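Local coordinates for uncharacterized protein (Pseudomonas aeruginosa, PDB 4E72) that is of unknown function but belongs to the DUF3298 family and is probably exported as a lipoprotein, at residues K90-H95 against E205-Y210; Q134-P139 against V180-G185; Y191-Y194 against P198-Y201. One frame throughout, in Å; residues are numbered along the deposited sequence.

Interaction 1: residues K90-H95 against E205-Y210; sequences KVREQH and ELKIPY
R92 and E205 meet end-on although their CA atoms are 13.7 Å apart, so only the ends of the side chains make the contact. R92 NH1 donates to E205 OE2 at 2.8 Å. Its neighbour R92 NH2 donates to E205 OE1 at 3.0 Å, and both bonds are nearly straight. Both acceptors lie close to the guanidinium plane, but the carboxylate is turned 36° from it. Reach comes from an extended arginine whose CG stands anti to the backbone N (chi1 179°). R92 and E93 form a classic beta bulge against I100 of strand 98-108. The salt bridge joins strand 84-95 of the six-stranded sheet to edge strand 205-208 of the three-stranded one. K207, bent at its second torsion, brings NZ to E205 OE1 at 3.0 Å, so OE1 accepts twice. Both carboxylate oxygens are met out of their plane, OE1 on its syn side by R92 NH2 and on its anti side by K207 NZ. These two nitrogens stand 3.3 Å apart without bonding; both reach OE1 from the same face of the carboxylate, whose negative charge presumably offsets theirs. E205 OE2 also pairs with K190, R92 NH1 with E102, and K207 NZ reaches T188 OG1. R92 NE has a long ion pair with E93 OE2, 3.9 Å away.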
loop_
_atom_site.group_PDB
_atom_site.type_symbol
_atom_site.label_atom_id
_atom_site.label_comp_id
_atom_site.label_asym_id
_atom_site.label_seq_id
_atom_site.Cartn_x
_atom_site.Cartn_y
_atom_site.Cartn_z
ATOM N N LYS A 90 -2.468 8.419 -0.695
ATOM C CA LYS A 90 -3.552 8.909 -1.555
ATOM C C LYS A 90 -4.761 7.974 -1.483
ATOM O O LYS A 90 -4.618 6.759 -1.267
ATOM C CB LYS A 90 -3.113 9.148 -3.022
ATOM C CG LYS A 90 -2.651 7.917 -3.793
ATOM C CD LYS A 90 -2.659 8.169 -5.294
ATOM C CE LYS A 90 -2.748 6.877 -6.076
ATOM N NZ LYS A 90 -2.893 7.115 -7.543
ATOM N N VAL A 91 -5.949 8.557 -1.626
ATOM C CA VAL A 91 -7.185 7.793 -1.646
ATOM C C VAL A 91 -7.251 7.045 -2.983
ATOM O O VAL A 91 -7.259 7.665 -4.035
ATOM C CB VAL A 91 -8.454 8.644 -1.389
ATOM C CG1 VAL A 91 -9.717 7.805 -1.577
ATOM C CG2 VAL A 91 -8.430 9.261 0.013
ATOM N N ARG A 92 -7.215 5.714 -2.927
ATOM C CA ARG A 92 -7.338 4.905 -4.126
ATOM C C ARG A 92 -8.824 4.834 -4.495
ATOM O O ARG A 92 -9.162 5.000 -5.662
ATOM C CB ARG A 92 -6.714 3.497 -3.926
ATOM C CG ARG A 92 -6.876 2.638 -5.187
ATOM C CD ARG A 92 -5.906 1.496 -5.276
ATOM N NE ARG A 92 -6.276 0.618 -6.377
ATOM C CZ ARG A 92 -5.457 -0.215 -7.000
ATOM N NH1 ARG A 92 -4.175 -0.282 -6.656
ATOM N NH2 ARG A 92 -5.911 -0.992 -7.977
ATOM N N GLU A 93 -9.713 4.573 -3.504
ATOM C CA GLU A 93 -11.161 4.478 -3.741
ATOM C C GLU A 93 -11.979 4.786 -2.510
ATOM O O GLU A 93 -11.516 4.609 -1.382
ATOM C CB GLU A 93 -11.551 3.069 -4.216
ATOM C CG GLU A 93 -11.473 2.857 -5.720
ATOM C CD GLU A 93 -11.185 1.428 -6.131
ATOM O OE1 GLU A 93 -12.044 0.557 -5.868
ATOM O OE2 GLU A 93 -10.108 1.180 -6.723
ATOM N N GLN A 94 -13.224 5.211 -2.740
ATOM C CA GLN A 94 -14.244 5.426 -1.715
ATOM C C GLN A 94 -15.517 4.808 -2.221
ATOM O O GLN A 94 -15.983 5.193 -3.303
ATOM C CB GLN A 94 -14.438 6.910 -1.384
ATOM C CG GLN A 94 -13.289 7.455 -0.568
ATOM C CD GLN A 94 -13.642 8.740 0.097
ATOM O OE1 GLN A 94 -14.439 8.777 1.026
ATOM N NE2 GLN A 94 -13.016 9.812 -0.339
ATOM N N HIS A 95 -16.039 3.802 -1.489
ATOM C CA HIS A 95 -17.286 3.112 -1.837
ATOM C C HIS A 95 -17.847 2.399 -0.629
ATOM O O HIS A 95 -17.092 1.840 0.173
ATOM C CB HIS A 95 -17.114 2.109 -3.010
ATOM C CG HIS A 95 -16.274 0.908 -2.684
ATOM N ND1 HIS A 95 -16.849 -0.281 -2.251
ATOM C CD2 HIS A 95 -14.924 0.757 -2.721
ATOM C CE1 HIS A 95 -15.839 -1.109 -2.031
ATOM N NE2 HIS A 95 -14.659 -0.531 -2.301
ATOM N N GLU A 205 -0.235 -6.611 -9.404
ATOM C CA GLU A 205 -1.582 -6.567 -8.826
ATOM C C GLU A 205 -2.382 -7.761 -9.277
ATOM O O GLU A 205 -2.636 -7.925 -10.475
ATOM C CB GLU A 205 -2.342 -5.270 -9.176
ATOM C CG GLU A 205 -1.902 -4.072 -8.352
ATOM C CD GLU A 205 -2.710 -2.794 -8.516
ATOM O OE1 GLU A 205 -3.813 -2.840 -9.106
ATOM O OE2 GLU A 205 -2.244 -1.742 -8.025
ATOM N N LEU A 206 -2.752 -8.602 -8.298
ATOM C CA LEU A 206 -3.598 -9.770 -8.502
ATOM C C LEU A 206 -5.028 -9.367 -8.212
ATOM O O LEU A 206 -5.260 -8.581 -7.275
ATOM C CB LEU A 206 -3.154 -10.922 -7.582
ATOM C CG LEU A 206 -2.258 -12.018 -8.184
ATOM C CD1 LEU A 206 -0.982 -11.453 -8.796
ATOM C CD2 LEU A 206 -1.907 -13.038 -7.130
ATOM N N LYS A 207 -5.980 -9.881 -9.004
ATOM C CA LYS A 207 -7.383 -9.549 -8.797
ATOM C C LYS A 207 -8.195 -10.798 -8.558
ATOM O O LYS A 207 -8.233 -11.690 -9.425
ATOM C CB LYS A 207 -7.966 -8.761 -9.995
ATOM C CG LYS A 207 -7.140 -7.572 -10.467
ATOM C CD LYS A 207 -7.328 -6.331 -9.616
ATOM C CE LYS A 207 -6.374 -5.242 -10.059
ATOM N NZ LYS A 207 -6.608 -3.967 -9.334
ATOM N N ILE A 208 -8.851 -10.874 -7.388
ATOM C CA ILE A 208 -9.749 -11.992 -7.111
ATOM C C ILE A 208 -11.161 -11.486 -7.287
ATOM O O ILE A 208 -11.574 -10.603 -6.532
ATOM C CB ILE A 208 -9.592 -12.709 -5.752
ATOM C CG1 ILE A 208 -8.131 -13.105 -5.445
ATOM C CG2 ILE A 208 -10.538 -13.924 -5.683
ATOM C CD1 ILE A 208 -7.846 -13.171 -3.942
ATOM N N PRO A 209 -11.928 -12.041 -8.251
ATOM C CA PRO A 209 -13.340 -11.629 -8.388
ATOM C C PRO A 209 -14.143 -11.953 -7.129
ATOM O O PRO A 209 -14.009 -13.054 -6.597
ATOM C CB PRO A 209 -13.837 -12.443 -9.601
ATOM C CG PRO A 209 -12.585 -12.865 -10.340
ATOM C CD PRO A 209 -11.582 -13.092 -9.236
ATOM N N TYR A 210 -15.016 -11.025 -6.679
ATOM C CA TYR A 210 -15.886 -11.273 -5.502
ATOM C C TYR A 210 -16.735 -12.581 -5.591
ATOM O O TYR A 210 -16.836 -13.240 -4.562
ATOM C CB TYR A 210 -16.795 -10.069 -5.197
ATOM C CG TYR A 210 -16.022 -8.951 -4.527
ATOM C CD1 TYR A 210 -15.805 -8.952 -3.151
ATOM C CD2 TYR A 210 -15.424 -7.945 -5.276
ATOM C CE1 TYR A 210 -15.090 -7.929 -2.529
ATOM C CE2 TYR A 210 -14.702 -6.921 -4.666
ATOM C CZ TYR A 210 -14.531 -6.917 -3.294
ATOM O OH TYR A 210 -13.756 -5.928 -2.715
#

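Interaction 2: residues Q134-P139 against V180-G185; sequences QDMLVP and VALTFG
M136 and L182 bring the two backbones nearest each other, with CA atoms 8.7 Å apart, where a weakly bonded helical turn at about 134-136 faces the inverse gamma turn centred on L182 (phi/psi -83/66°). No hydrogen bond links the segments, and the contact is apolar packing by one long side chain against two branched ones. M136, modelled as selenomethionine, directs its CG anti to its carbonyl carbon (chi1 -59°), and the chain then runs extended to the methyl. Its SE sits against the branch point of L182, with M136 SE to L182 CG at 3.8 Å, and close to both methyls of the fork. Further back along the same chain, M136 CG meets L182 CD1 at 3.9 Å; the two side chains therefore lie alongside, sliding past each other in opposite directions. The selenium also touches V180, with M136 SE at 4.2 Å from V180 CG1, while M136 CE reaches the backbone of that residue, 3.9 Å from V180 O. That carbonyl has a polar partner of its own, N122 ND2, and N122 OD1 accepts from L182 N, so one asparagine side chain satisfies backbone groups of two buried residues, V180 and L182. M136 also packs on L221. In the fold, M136 covers V180, L182 and N122 where strand 179-181 adjoins strand 115-124 of the larger sheet, while V180 rests on V187 and L189 of strand 187-190, and L182 on V187.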
loop_
_atom_site.group_PDB
_atom_site.type_symbol
_atom_site.label_atom_id
_atom_site.label_comp_id
_atom_site.label_asym_id
_atom_site.label_seq_id
_atom_site.Cartn_x
_atom_site.Cartn_y
_atom_site.Cartn_z
ATOM N N GLN A 134 -7.755 -10.524 8.629
ATOM C CA GLN A 134 -8.543 -11.288 9.598
ATOM C C GLN A 134 -9.964 -10.696 9.737
ATOM O O GLN A 134 -10.942 -11.445 9.706
ATOM C CB GLN A 134 -7.816 -11.341 10.972
ATOM C CG GLN A 134 -8.532 -12.174 12.053
ATOM C CD GLN A 134 -8.502 -13.661 11.759
ATOM O OE1 GLN A 134 -7.505 -14.355 12.011
ATOM N NE2 GLN A 134 -9.592 -14.181 11.201
ATOM N N ASP A 135 -10.075 -9.363 9.841
ATOM C CA ASP A 135 -11.364 -8.664 9.948
ATOM C C ASP A 135 -12.203 -8.761 8.661
ATOM O O ASP A 135 -13.404 -8.574 8.736
ATOM C CB ASP A 135 -11.149 -7.178 10.276
ATOM C CG ASP A 135 -10.432 -6.899 11.578
ATOM O OD1 ASP A 135 -10.700 -7.621 12.573
ATOM O OD2 ASP A 135 -9.613 -5.937 11.615
HETATM N N MSE A 136 -11.601 -9.047 7.500
HETATM C CA MSE A 136 -12.365 -9.126 6.249
HETATM C C MSE A 136 -12.921 -10.521 5.962
HETATM O O MSE A 136 -13.788 -10.660 5.093
HETATM C CB MSE A 136 -11.515 -8.701 5.047
HETATM C CG MSE A 136 -10.956 -7.284 5.115
HETATM SE SE MSE A 136 -9.587 -7.153 3.725
HETATM C CE MSE A 136 -8.567 -5.607 4.374
ATOM N N LEU A 137 -12.418 -11.547 6.660
ATOM C CA LEU A 137 -12.769 -12.923 6.338
ATOM C C LEU A 137 -13.729 -13.594 7.273
ATOM O O LEU A 137 -13.838 -13.242 8.447
ATOM C CB LEU A 137 -11.490 -13.795 6.258
ATOM C CG LEU A 137 -10.439 -13.382 5.213
ATOM C CD1 LEU A 137 -9.223 -14.199 5.347
ATOM C CD2 LEU A 137 -10.972 -13.470 3.784
ATOM N N VAL A 138 -14.444 -14.581 6.715
ATOM C CA VAL A 138 -15.317 -15.496 7.438
ATOM C C VAL A 138 -14.358 -16.338 8.329
ATOM O O VAL A 138 -13.294 -16.753 7.846
ATOM C CB VAL A 138 -16.189 -16.345 6.462
ATOM C CG1 VAL A 138 -16.844 -17.527 7.169
ATOM C CG2 VAL A 138 -17.249 -15.479 5.765
ATOM N N PRO A 139 -14.645 -16.470 9.648
ATOM C CA PRO A 139 -13.723 -17.223 10.537
ATOM C C PRO A 139 -13.358 -18.613 10.004
ATOM O O PRO A 139 -14.238 -19.390 9.612
ATOM C CB PRO A 139 -14.500 -17.342 11.848
ATOM C CG PRO A 139 -15.507 -16.256 11.808
ATOM C CD PRO A 139 -15.833 -15.978 10.374
ATOM N N VAL A 180 -3.664 -6.136 0.838
ATOM C CA VAL A 180 -4.940 -6.580 0.305
ATOM C C VAL A 180 -5.884 -5.410 0.369
ATOM O O VAL A 180 -6.064 -4.863 1.448
ATOM C CB VAL A 180 -5.484 -7.800 1.122
ATOM C CG1 VAL A 180 -6.899 -8.211 0.669
ATOM C CG2 VAL A 180 -4.536 -8.994 1.066
ATOM N N ALA A 181 -6.514 -5.040 -0.755
ATOM C CA ALA A 181 -7.469 -3.940 -0.749
ATOM C C ALA A 181 -8.852 -4.377 -1.207
ATOM O O ALA A 181 -8.979 -5.132 -2.185
ATOM C CB ALA A 181 -6.980 -2.812 -1.608
ATOM N N LEU A 182 -9.899 -3.884 -0.491
ATOM C CA LEU A 182 -11.282 -4.149 -0.823
ATOM C C LEU A 182 -11.719 -3.161 -1.922
ATOM O O LEU A 182 -12.554 -2.279 -1.699
ATOM C CB LEU A 182 -12.192 -4.079 0.425
ATOM C CG LEU A 182 -12.036 -5.208 1.482
ATOM C CD1 LEU A 182 -12.933 -4.944 2.684
ATOM C CD2 LEU A 182 -12.383 -6.596 0.895
ATOM N N THR A 183 -11.122 -3.303 -3.124
ATOM C CA THR A 183 -11.444 -2.453 -4.268
ATOM C C THR A 183 -12.852 -2.876 -4.796
ATOM O O THR A 183 -13.384 -3.938 -4.429
ATOM C CB THR A 183 -10.301 -2.459 -5.290
ATOM O OG1 THR A 183 -9.790 -3.778 -5.406
ATOM C CG2 THR A 183 -9.158 -1.541 -4.877
ATOM N N PHE A 184 -13.496 -1.985 -5.530
ATOM C CA PHE A 184 -14.881 -2.194 -5.956
ATOM C C PHE A 184 -15.041 -3.320 -7.001
ATOM O O PHE A 184 -15.974 -4.101 -6.881
ATOM C CB PHE A 184 -15.489 -0.885 -6.478
ATOM C CG PHE A 184 -16.943 -0.965 -6.855
ATOM C CD1 PHE A 184 -17.938 -0.718 -5.915
ATOM C CD2 PHE A 184 -17.327 -1.254 -8.163
ATOM C CE1 PHE A 184 -19.292 -0.817 -6.259
ATOM C CE2 PHE A 184 -18.685 -1.345 -8.510
ATOM C CZ PHE A 184 -19.658 -1.124 -7.555
ATOM N N GLY A 185 -14.133 -3.398 -7.977
ATOM C CA GLY A 185 -14.250 -4.355 -9.076
ATOM C C GLY A 185 -13.921 -5.790 -8.757
ATOM O O GLY A 185 -14.522 -6.703 -9.325
#

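Interaction 3: residues Y191-Y194 against P198-Y201; sequences YDAY and PYSY
A193 packs its methyl over one face of the Y199 ring, a CH-pi contact in the loop that joins strands 187-190 and 205-208 of the antiparallel three-stranded sheet. The evidence for a face contact is direct: A193 CB is 4.0 Å from the ring centroid and only 14° off the ring normal. It is displaced toward the rim, so that Y199 CE2 is its nearest atom. An unusual first torsion of Y199 (chi1 -95°) goes with this placement of the ring. Y194 completes the tight cluster: Y194 CB approaches Y199 CE1 to 3.6 Å from an oblique direction, and Y194 CD1 lies 3.7 Å from Y199 CD1. The two rings meet obliquely, centroids 5.8 Å apart and planes at 47°. P116 of strand 115-124 borders the cluster, touching both A193 and Y199, yet the two tyrosines remain exposed. P198 forms the loose side: P198 CA stays 4.5 Å from Y194 CD1, and the CB of P198 points away. Beyond the two segments, W172 meets Y194 edge-to-face, and H113 meets the Y199 ring. At the start of the 3-10 segment 199-201, Y201 N bonds P198 O at 3.0 Å.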
loop_
_atom_site.group_PDB
_atom_site.type_symbol
_atom_site.label_atom_id
_atom_site.label_comp_id
_atom_site.label_asym_id
_atom_site.label_seq_id
_atom_site.Cartn_x
_atom_site.Cartn_y
_atom_site.Cartn_z
ATOM N N TYR A 191 1.682 -6.655 -4.608
ATOM C CA TYR A 191 2.955 -7.248 -4.228
ATOM C C TYR A 191 4.088 -6.258 -4.218
ATOM O O TYR A 191 4.188 -5.385 -5.080
ATOM C CB TYR A 191 3.305 -8.422 -5.174
ATOM C CG TYR A 191 2.484 -9.630 -4.801
ATOM C CD1 TYR A 191 1.116 -9.678 -5.073
ATOM C CD2 TYR A 191 3.041 -10.676 -4.067
ATOM C CE1 TYR A 191 0.334 -10.750 -4.660
ATOM C CE2 TYR A 191 2.264 -11.752 -3.648
ATOM C CZ TYR A 191 0.905 -11.772 -3.919
ATOM O OH TYR A 191 0.111 -12.802 -3.457
ATOM N N ASP A 192 4.968 -6.429 -3.236
ATOM C CA ASP A 192 6.187 -5.653 -3.160
ATOM C C ASP A 192 7.036 -6.035 -4.353
ATOM O O ASP A 192 6.931 -7.163 -4.857
ATOM C CB ASP A 192 6.921 -5.925 -1.835
ATOM C CG ASP A 192 6.315 -5.163 -0.658
ATOM O OD1 ASP A 192 6.160 -3.909 -0.768
ATOM O OD2 ASP A 192 6.056 -5.799 0.395
ATOM N N ALA A 193 7.853 -5.100 -4.821
ATOM C CA ALA A 193 8.794 -5.363 -5.910
ATOM C C ALA A 193 9.713 -6.518 -5.489
ATOM O O ALA A 193 10.015 -6.650 -4.300
ATOM C CB ALA A 193 9.615 -4.108 -6.184
ATOM N N TYR A 194 10.079 -7.390 -6.430
ATOM C CA TYR A 194 11.004 -8.487 -6.182
ATOM C C TYR A 194 10.447 -9.568 -5.235
ATOM O O TYR A 194 11.234 -10.225 -4.569
ATOM C CB TYR A 194 12.328 -7.905 -5.609
ATOM C CG TYR A 194 13.574 -8.665 -5.985
ATOM C CD1 TYR A 194 14.034 -8.683 -7.302
ATOM C CD2 TYR A 194 14.352 -9.286 -5.013
ATOM C CE1 TYR A 194 15.222 -9.324 -7.644
ATOM C CE2 TYR A 194 15.558 -9.902 -5.337
ATOM C CZ TYR A 194 15.974 -9.944 -6.658
ATOM O OH TYR A 194 17.116 -10.625 -6.995
ATOM N N PRO A 198 10.517 -9.918 -11.140
ATOM C CA PRO A 198 11.640 -8.950 -11.057
ATOM C C PRO A 198 11.115 -7.518 -10.984
ATOM O O PRO A 198 9.931 -7.282 -11.254
ATOM C CB PRO A 198 12.424 -9.179 -12.370
ATOM C CG PRO A 198 11.916 -10.454 -12.937
ATOM C CD PRO A 198 10.493 -10.610 -12.448
ATOM N N TYR A 199 11.991 -6.560 -10.653
ATOM C CA TYR A 199 11.678 -5.118 -10.551
ATOM C C TYR A 199 11.042 -4.546 -11.820
ATOM O O TYR A 199 10.225 -3.644 -11.710
ATOM C CB TYR A 199 12.945 -4.320 -10.229
ATOM C CG TYR A 199 13.147 -4.043 -8.757
ATOM C CD1 TYR A 199 13.663 -5.016 -7.908
ATOM C CD2 TYR A 199 12.886 -2.784 -8.225
ATOM C CE1 TYR A 199 13.826 -4.774 -6.544
ATOM C CE2 TYR A 199 13.088 -2.515 -6.867
ATOM C CZ TYR A 199 13.541 -3.519 -6.025
ATOM O OH TYR A 199 13.740 -3.269 -4.685
ATOM N N SER A 200 11.396 -5.065 -13.016
ATOM C CA SER A 200 10.798 -4.626 -14.287
ATOM C C SER A 200 9.250 -4.751 -14.287
ATOM O O SER A 200 8.584 -3.950 -14.945
ATOM C CB SER A 200 11.368 -5.420 -15.452
ATOM O OG SER A 200 11.113 -6.805 -15.284
ATOM N N TYR A 201 8.684 -5.722 -13.533
ATOM C CA TYR A 201 7.218 -5.908 -13.426
ATOM C C TYR A 201 6.608 -4.985 -12.345
ATOM O O TYR A 201 5.408 -5.052 -12.089
ATOM C CB TYR A 201 6.871 -7.380 -13.134
ATOM C CG TYR A 201 7.136 -8.298 -14.307
ATOM C CD1 TYR A 201 8.416 -8.775 -14.570
ATOM C CD2 TYR A 201 6.111 -8.664 -15.176
ATOM C CE1 TYR A 201 8.674 -9.591 -15.671
ATOM C CE2 TYR A 201 6.359 -9.467 -16.293
ATOM C CZ TYR A 201 7.640 -9.944 -16.526
ATOM O OH TYR A 201 7.886 -10.761 -17.605
#

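Interactions 1 and 2 adjoin, their centres 10 Å apart, and polar bonds probably couple them: H95 NE2 lies 2.8 Å from L182 O and Y210 OH 2.7 Å from T183 O. The turn region 182-183 thus lies between strand 84-95 and the end of segment 205-210, while its other flank receives M136. Interaction 3 stands apart, its centre 19 Å from that of interaction 1 and 23 Å from that of interaction 2. It meets interaction 1 where L206 packs on Y191, a contact of one L206 conformer and hence uncertain, but the nearest atoms of interactions 2 and 3 remain about 8 Å apart. No active site or ligand is known to relate them.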